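Local coordinates for glyoxylate-induced Protein (Pseudomonas aeruginosa, PDB 1SQ4) that is a bicupin of experimentally unproven function that probably acts as a ureidoglycine aminohydrolase in purine-derived ureide breakdown, at residues A[159-164]-A[257-262]; A[174-179]-A[205-210]. All coordinates share one frame; numbering follows the deposited sequence.

Overall arrangement
Both contacts bear on the sheet of the second cupin domain, but they differ in chemistry and in place. Contact 1 is buried and purely ionic: a two-pronged salt bridge ties the chain just after strand 157-160, the outermost strand of the six-stranded sheet, to strand 258-265 of the eight-stranded one, and so spans two sheets. Contact 2, partly buried and further from the centre of the chain, is a van der Waals meeting in which one indole lies against the backbone and methyl groups of the loop 205-210; part of this loop is exposed and faces a second subunit. Their centres are about 13 Å apart, and among the places where they touch is the packing of Arg259 on Thr179.

Contact 1. Residues A[159-164]-A[257-262]; sequences TNEQDI and RFRYLL
Glu161 and Arg259 approach each other from opposite directions and close a two-pronged salt bridge that makes up essentially the whole contact. The guanidinium grips end-on: NH1 of Arg259 lies 3.0 Å from OE1 of Glu161 and NH2 of Arg259 lies 2.8 Å from OE2 of Glu161. Both oxygens stay close to the guanidinium plane, yet the carboxylate is turned 44° against it, with OE1 met on its syn side and OE2 from above the carboxylate plane. A bend at chi2 (97°) directs the glutamate toward the arginine. In this bicupin the bridge joins two sheets, running from the 3-10 turn after strand 157-160 to strand 258-265. The turn itself is braced by an Asx turn, Asn160 OD1 accepting from Gln162 N at 2.9 Å. The buried ion pair is further held by Tyr6 OH, bonded to OE1 of Glu161, and by Asn197 OD1, which takes NE of Arg259, while Ile195 packs on both side chains. The backbones stay well apart, CA of Glu161 and CA of Leu261 being 10.9 Å from each other at the closest. On the looser side, the partly exposed Arg257 brings NH2 over one face of the Arg259 guanidinium, offset toward the rim, without bonding to it.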
# COMPACT_ATOMS: atom_id res chain seq x y z
N THR A 159 22.85 41.01 -11.76
CA THR A 159 23.16 41.36 -10.39
C THR A 159 23.65 40.10 -9.68
O THR A 159 23.85 39.07 -10.31
CB THR A 159 21.90 41.93 -9.70
OG1 THR A 159 22.20 42.29 -8.34
CG2 THR A 159 20.78 40.90 -9.72
N ASN A 160 23.85 40.19 -8.36
CA ASN A 160 24.31 39.05 -7.58
C ASN A 160 23.45 38.97 -6.31
O ASN A 160 23.24 39.96 -5.62
CB ASN A 160 25.81 39.19 -7.26
CG ASN A 160 26.40 37.92 -6.64
OD1 ASN A 160 26.02 37.51 -5.55
ND2 ASN A 160 27.35 37.30 -7.36
N GLU A 161 22.95 37.78 -6.02
CA GLU A 161 22.08 37.58 -4.88
C GLU A 161 22.72 38.01 -3.57
O GLU A 161 22.01 38.37 -2.64
CB GLU A 161 21.64 36.11 -4.81
CG GLU A 161 22.74 35.13 -4.46
CD GLU A 161 22.75 34.78 -3.00
OE1 GLU A 161 23.56 33.93 -2.59
OE2 GLU A 161 21.94 35.36 -2.25
N GLN A 162 24.05 37.97 -3.50
CA GLN A 162 24.75 38.36 -2.27
C GLN A 162 24.64 39.86 -2.02
O GLN A 162 25.01 40.35 -0.95
CB GLN A 162 26.24 37.98 -2.35
CG GLN A 162 26.51 36.47 -2.44
CD GLN A 162 27.99 36.13 -2.55
OE1 GLN A 162 28.71 36.68 -3.38
NE2 GLN A 162 28.44 35.21 -1.71
N ASP A 163 24.13 40.58 -3.01
CA ASP A 163 23.99 42.02 -2.92
C ASP A 163 22.54 42.37 -2.66
O ASP A 163 22.18 43.55 -2.53
CB ASP A 163 24.49 42.67 -4.21
CG ASP A 163 25.97 42.42 -4.47
OD1 ASP A 163 26.40 42.43 -5.65
OD2 ASP A 163 26.72 42.21 -3.48
N ILE A 164 21.70 41.36 -2.57
CA ILE A 164 20.28 41.60 -2.34
C ILE A 164 19.88 41.23 -0.93
O ILE A 164 20.09 40.10 -0.49
CB ILE A 164 19.42 40.79 -3.33
CG1 ILE A 164 19.64 41.33 -4.75
CG2 ILE A 164 17.97 40.87 -2.94
CD1 ILE A 164 18.88 40.60 -5.80
N ARG A 257 23.48 27.63 7.04
CA ARG A 257 22.25 28.11 6.44
C ARG A 257 21.74 27.08 5.43
O ARG A 257 22.53 26.41 4.78
CB ARG A 257 22.48 29.47 5.77
CG ARG A 257 21.21 30.28 5.60
CD ARG A 257 21.49 31.77 5.42
NE ARG A 257 22.36 32.02 4.27
CZ ARG A 257 22.20 33.02 3.41
NH1 ARG A 257 21.21 33.88 3.54
NH2 ARG A 257 23.05 33.13 2.39
N PHE A 258 20.42 26.94 5.33
CA PHE A 258 19.82 25.98 4.39
C PHE A 258 19.03 26.79 3.38
O PHE A 258 18.11 27.51 3.75
CB PHE A 258 18.86 25.04 5.13
CG PHE A 258 18.02 24.20 4.21
CD1 PHE A 258 18.61 23.23 3.41
CD2 PHE A 258 16.65 24.39 4.14
CE1 PHE A 258 17.83 22.45 2.54
CE2 PHE A 258 15.86 23.62 3.28
CZ PHE A 258 16.46 22.64 2.48
N ARG A 259 19.36 26.67 2.10
CA ARG A 259 18.63 27.47 1.13
C ARG A 259 18.50 26.84 -0.24
O ARG A 259 19.34 26.04 -0.65
CB ARG A 259 19.26 28.87 1.05
CG ARG A 259 20.78 28.92 0.88
CD ARG A 259 21.40 30.26 1.32
NE ARG A 259 20.80 31.43 0.67
CZ ARG A 259 21.44 32.25 -0.16
NH1 ARG A 259 22.72 32.04 -0.44
NH2 ARG A 259 20.81 33.27 -0.71
N TYR A 260 17.44 27.17 -0.96
CA TYR A 260 17.27 26.60 -2.26
C TYR A 260 16.73 27.54 -3.29
O TYR A 260 15.97 28.46 -2.99
CB TYR A 260 16.38 25.36 -2.20
CG TYR A 260 15.06 25.57 -1.50
CD1 TYR A 260 14.82 25.00 -0.25
CD2 TYR A 260 14.02 26.27 -2.12
CE1 TYR A 260 13.58 25.13 0.38
CE2 TYR A 260 12.77 26.40 -1.50
CZ TYR A 260 12.57 25.82 -0.26
OH TYR A 260 11.34 25.90 0.36
N LEU A 261 17.14 27.30 -4.52
CA LEU A 261 16.70 28.09 -5.66
C LEU A 261 15.29 27.62 -5.99
O LEU A 261 15.02 26.42 -6.01
CB LEU A 261 17.64 27.82 -6.83
CG LEU A 261 17.30 28.43 -8.17
CD1 LEU A 261 17.59 29.92 -8.16
CD2 LEU A 261 18.11 27.74 -9.25
N LEU A 262 14.39 28.56 -6.25
CA LEU A 262 13.01 28.23 -6.56
C LEU A 262 12.50 29.01 -7.76
O LEU A 262 12.75 30.21 -7.90
CB LEU A 262 12.13 28.55 -5.35
CG LEU A 262 10.60 28.38 -5.46
CD1 LEU A 262 10.02 28.35 -4.06
CD2 LEU A 262 9.98 29.51 -6.27

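Contact 2. Residues A[174-179]-A[205-210]; sequences GRWSTT and PFAETH
The second cupin domain is a small beta barrel, and here a strand of its larger sheet, 176-179, sends a tryptophan against the loop that runs from strand 203-204 to strand 212-220. Trp176 carries the contact from the strand side. With CG anti to the backbone N (chi1 -179°), its indole extends toward the loop and presents the far end of its six-membered ring. CH2 of Trp176 comes to 3.3 Å from the carbonyl O of Phe206, and CZ3 of Trp176 is 3.5 Å from the same oxygen. The next residue is met through its backbone as well as its methyl: Ala207 CA lies 3.8 Å from CH2 of Trp176, whereas Ala207 CB is 4.4 Å from CZ2 of Trp176. Further along the loop, the methyl CG2 of Thr209 reaches CZ2 of Trp176 at 4.0 Å. The threonine's torsion (chi1 50°) sets CG2 anti to its own carbonyl carbon, which brings the methyl rather than the hydroxyl to the indole. All three loop residues approach the ring obliquely, and the association is by van der Waals packing, with an apolar surface laid against main-chain atoms. Phe206, whose carbonyl O meets the indole, turns the end of its side chain away from the strand and forms a cation-pi contact with Arg39 of the second subunit, where Pro14 of that subunit also packs on it. A thiocyanate ion, probably from the crystallisation liquor, is bound about 4 Å from the Thr209 side chain. Within the chain, the indole stacks with Phe198 and touches Val196, both of strand 191-198, which pairs antiparallel with strand 176-179, while Thr209 packs on Leu262 of strand 258-265, the next strand across the sheet.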
# COMPACT_ATOMS: atom_id res chain seq x y z
N GLY A 174 12.12 35.49 12.47
CA GLY A 174 13.04 35.89 11.42
C GLY A 174 14.04 34.82 11.00
O GLY A 174 15.13 35.14 10.51
N ARG A 175 13.67 33.55 11.18
CA ARG A 175 14.52 32.41 10.81
C ARG A 175 14.21 31.93 9.39
O ARG A 175 14.73 30.91 8.94
CB ARG A 175 14.28 31.23 11.77
CG ARG A 175 15.21 31.11 12.97
CD ARG A 175 15.18 32.32 13.89
NE ARG A 175 15.75 32.00 15.20
CZ ARG A 175 17.01 31.63 15.41
NH1 ARG A 175 17.86 31.52 14.40
NH2 ARG A 175 17.40 31.32 16.65
N TRP A 176 13.36 32.67 8.68
CA TRP A 176 12.97 32.29 7.34
C TRP A 176 12.80 33.57 6.53
O TRP A 176 12.14 34.51 6.97
CB TRP A 176 11.66 31.49 7.42
CG TRP A 176 11.13 31.00 6.12
CD1 TRP A 176 11.85 30.56 5.06
CD2 TRP A 176 9.75 30.86 5.76
NE1 TRP A 176 11.01 30.17 4.04
CE2 TRP A 176 9.72 30.35 4.44
CE3 TRP A 176 8.55 31.14 6.41
CZ2 TRP A 176 8.52 30.09 3.77
CZ3 TRP A 176 7.35 30.88 5.73
CH2 TRP A 176 7.35 30.37 4.43
N SER A 177 13.42 33.62 5.35
CA SER A 177 13.36 34.80 4.51
C SER A 177 13.43 34.40 3.05
O SER A 177 13.64 33.23 2.74
CB SER A 177 14.53 35.72 4.83
OG SER A 177 15.75 35.03 4.58
N THR A 178 13.28 35.37 2.16
CA THR A 178 13.31 35.10 0.73
C THR A 178 14.02 36.23 -0.01
O THR A 178 13.82 37.40 0.29
CB THR A 178 11.88 35.00 0.16
OG1 THR A 178 11.15 34.00 0.87
CG2 THR A 178 11.91 34.66 -1.31
N THR A 179 14.87 35.87 -0.97
CA THR A 179 15.55 36.89 -1.75
C THR A 179 14.91 36.92 -3.13
O THR A 179 14.88 35.91 -3.83
CB THR A 179 17.04 36.60 -1.88
OG1 THR A 179 17.38 36.46 -3.27
CG2 THR A 179 17.40 35.34 -1.12
N PRO A 205 6.20 25.00 9.92
CA PRO A 205 4.98 24.26 9.60
C PRO A 205 4.37 24.59 8.25
O PRO A 205 3.71 23.74 7.65
CB PRO A 205 4.06 24.60 10.76
CG PRO A 205 4.54 25.96 11.18
CD PRO A 205 6.02 25.79 11.15
N PHE A 206 4.56 25.81 7.77
CA PHE A 206 4.01 26.18 6.46
C PHE A 206 5.10 26.86 5.64
O PHE A 206 5.31 28.07 5.74
CB PHE A 206 2.80 27.10 6.62
CG PHE A 206 1.67 26.50 7.40
CD1 PHE A 206 1.68 26.51 8.79
CD2 PHE A 206 0.58 25.91 6.75
CE1 PHE A 206 0.63 25.94 9.53
CE2 PHE A 206 -0.47 25.33 7.47
CZ PHE A 206 -0.45 25.35 8.86
N ALA A 207 5.79 26.08 4.82
CA ALA A 207 6.87 26.62 4.01
C ALA A 207 6.49 26.77 2.55
O ALA A 207 7.33 27.11 1.71
CB ALA A 207 8.11 25.74 4.14
N GLU A 208 5.22 26.52 2.25
CA GLU A 208 4.73 26.64 0.88
C GLU A 208 4.77 28.11 0.49
O GLU A 208 4.30 28.96 1.24
CB GLU A 208 3.31 26.08 0.79
CG GLU A 208 2.74 25.98 -0.64
CD GLU A 208 1.79 24.79 -0.82
OE1 GLU A 208 0.81 24.67 -0.03
OE2 GLU A 208 2.02 23.97 -1.74
N THR A 209 5.35 28.41 -0.67
CA THR A 209 5.42 29.79 -1.12
C THR A 209 4.65 29.95 -2.41
O THR A 209 4.45 31.07 -2.88
CB THR A 209 6.86 30.25 -1.38
OG1 THR A 209 7.52 29.29 -2.22
CG2 THR A 209 7.61 30.40 -0.08
N HIS A 210 4.22 28.84 -3.00
CA HIS A 210 3.47 28.88 -4.24
C HIS A 210 2.41 27.81 -4.14
O HIS A 210 2.66 26.77 -3.55
CB HIS A 210 4.37 28.59 -5.44
CG HIS A 210 3.77 28.97 -6.75
ND1 HIS A 210 3.19 30.20 -6.97
CD2 HIS A 210 3.69 28.30 -7.92
CE1 HIS A 210 2.79 30.28 -8.23
NE2 HIS A 210 3.08 29.13 -8.83